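PDB 2PRD: pyrophosphate phosphohydrolase from Thermus thermophilus, which catalyses the hydrolysis of inorganic pyrophosphate to two phosphate ions, using magnesium as cofactor, and assembles as a homohexamer. Local coordinates for residues H117-D120 / I121-P125. Numbering follows the deposited sequence.
Sequences HIQD and IGDVP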
# COMPACT_ATOMS: atom_id res chain seq x y z
N HIS A 117 19.15 -1.34 -19.56
CA HIS A 117 19.00 -0.74 -20.88
C HIS A 117 19.03 0.78 -20.94
O HIS A 117 19.14 1.37 -22.04
CB HIS A 117 17.68 -1.28 -21.47
CG HIS A 117 16.51 -0.95 -20.57
ND1 HIS A 117 15.65 0.08 -20.96
CD2 HIS A 117 16.10 -1.40 -19.36
CE1 HIS A 117 14.73 0.24 -20.02
NE2 HIS A 117 14.98 -0.64 -19.04
N ILE A 118 18.93 1.47 -19.81
CA ILE A 118 18.99 2.92 -19.70
C ILE A 118 20.43 3.31 -19.45
O ILE A 118 20.95 3.08 -18.37
CB ILE A 118 18.05 3.40 -18.58
CG1 ILE A 118 16.69 2.77 -18.90
CG2 ILE A 118 18.02 4.92 -18.68
CD1 ILE A 118 15.53 3.00 -17.97
N GLN A 119 21.06 3.80 -20.53
CA GLN A 119 22.47 4.12 -20.48
C GLN A 119 22.77 5.57 -20.78
O GLN A 119 23.84 6.08 -20.37
CB GLN A 119 23.19 3.05 -21.31
CG GLN A 119 23.12 1.61 -20.80
CD GLN A 119 24.14 1.09 -19.81
OE1 GLN A 119 25.32 1.51 -19.72
NE2 GLN A 119 23.79 0.08 -18.95
N ASP A 120 21.82 6.26 -21.39
CA ASP A 120 22.03 7.69 -21.70
C ASP A 120 20.65 8.32 -21.59
O ASP A 120 19.72 7.52 -21.46
CB ASP A 120 22.70 7.88 -23.03
CG ASP A 120 23.57 9.10 -23.17
OD1 ASP A 120 23.38 10.14 -22.50
OD2 ASP A 120 24.48 9.06 -24.05
N ILE A 121 20.62 9.64 -21.64
CA ILE A 121 19.36 10.37 -21.46
C ILE A 121 18.35 10.03 -22.53
O ILE A 121 17.14 9.97 -22.31
CB ILE A 121 19.64 11.86 -21.28
CG1 ILE A 121 18.48 12.62 -20.64
CG2 ILE A 121 19.99 12.56 -22.60
CD1 ILE A 121 18.20 12.15 -19.22
N GLY A 122 18.85 9.73 -23.72
CA GLY A 122 17.97 9.41 -24.87
C GLY A 122 17.25 8.11 -24.63
O GLY A 122 16.36 7.77 -25.41
N ASP A 123 17.63 7.37 -23.63
CA ASP A 123 17.07 6.10 -23.24
C ASP A 123 15.92 6.33 -22.23
O ASP A 123 15.18 5.38 -22.01
CB ASP A 123 18.05 5.15 -22.60
CG ASP A 123 19.19 4.64 -23.44
OD1 ASP A 123 18.99 4.49 -24.64
OD2 ASP A 123 20.28 4.35 -22.87
N VAL A 124 15.79 7.47 -21.63
CA VAL A 124 14.66 7.68 -20.67
C VAL A 124 13.51 8.00 -21.58
O VAL A 124 13.69 8.95 -22.38
CB VAL A 124 15.05 8.80 -19.72
CG1 VAL A 124 13.88 9.22 -18.84
CG2 VAL A 124 16.14 8.24 -18.76
N PRO A 125 12.43 7.23 -21.56
CA PRO A 125 11.32 7.46 -22.48
C PRO A 125 10.85 8.90 -22.41
O PRO A 125 10.84 9.45 -21.28
CB PRO A 125 10.27 6.47 -22.05
CG PRO A 125 10.82 5.63 -20.97
CD PRO A 125 12.22 6.11 -20.64
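Asp-123 turns its carboxylate back onto the backbone of Gln-119 and Asp-120. Its OD2 accepts the N-H groups of these two successive residues. The bond from Gln-119 N to Asp-123 OD2 is modelled at 2.5 Å, probably too short to be exact; the N-H comes on the anti lone pair. Asp-120 N meets the same OD2 at 2.9 Å, from above the carboxylate plane, and this bond is less straight, at 139°. Asp-123 CG lies beside its own backbone N and anti to the carbonyl carbon (chi1 -65°), which brings the carboxylate over the preceding chain. The turn is closed the other way by Asp-123 N, which donates to Asp-120 O at 3.0 Å. This bond belongs to the short 3-10 turn 121-123.

Asp-120 carries a second polar site. Its OD1 reaches Ile-121 N at 2.9 Å on the anti side. It also accepts Arg-158 N, tying the turn to the start of helix 158-173, far along the sequence.

The tightly packed part is apolar. Ile-118 CG2 touches Val-124 CG2 at 3.8 Å and also lies against Asp-123 CB; both Ile-118 and Val-124 are buried. By contrast, Gln-119 and Gly-122 are exposed, and Gln-119 NE2 donates to Asp-116 O. His-117 packs on Pro-125 of a second subunit.

With alanine replacing Asp-123, the N-H groups of Gln-119 and Asp-120 would probably lose their shared acceptor, and the 119-120 backbone would be freer to shift. The turn links strand 101-109 to helix 126-138, with Pro-125 at the helix N-cap, away from the predicted substrate and magnesium sites. Two N-H groups converging on one oxygen should stabilise negative charge, consistent with an ionised Asp-123, which together with the backbone bonds probably holds the turn.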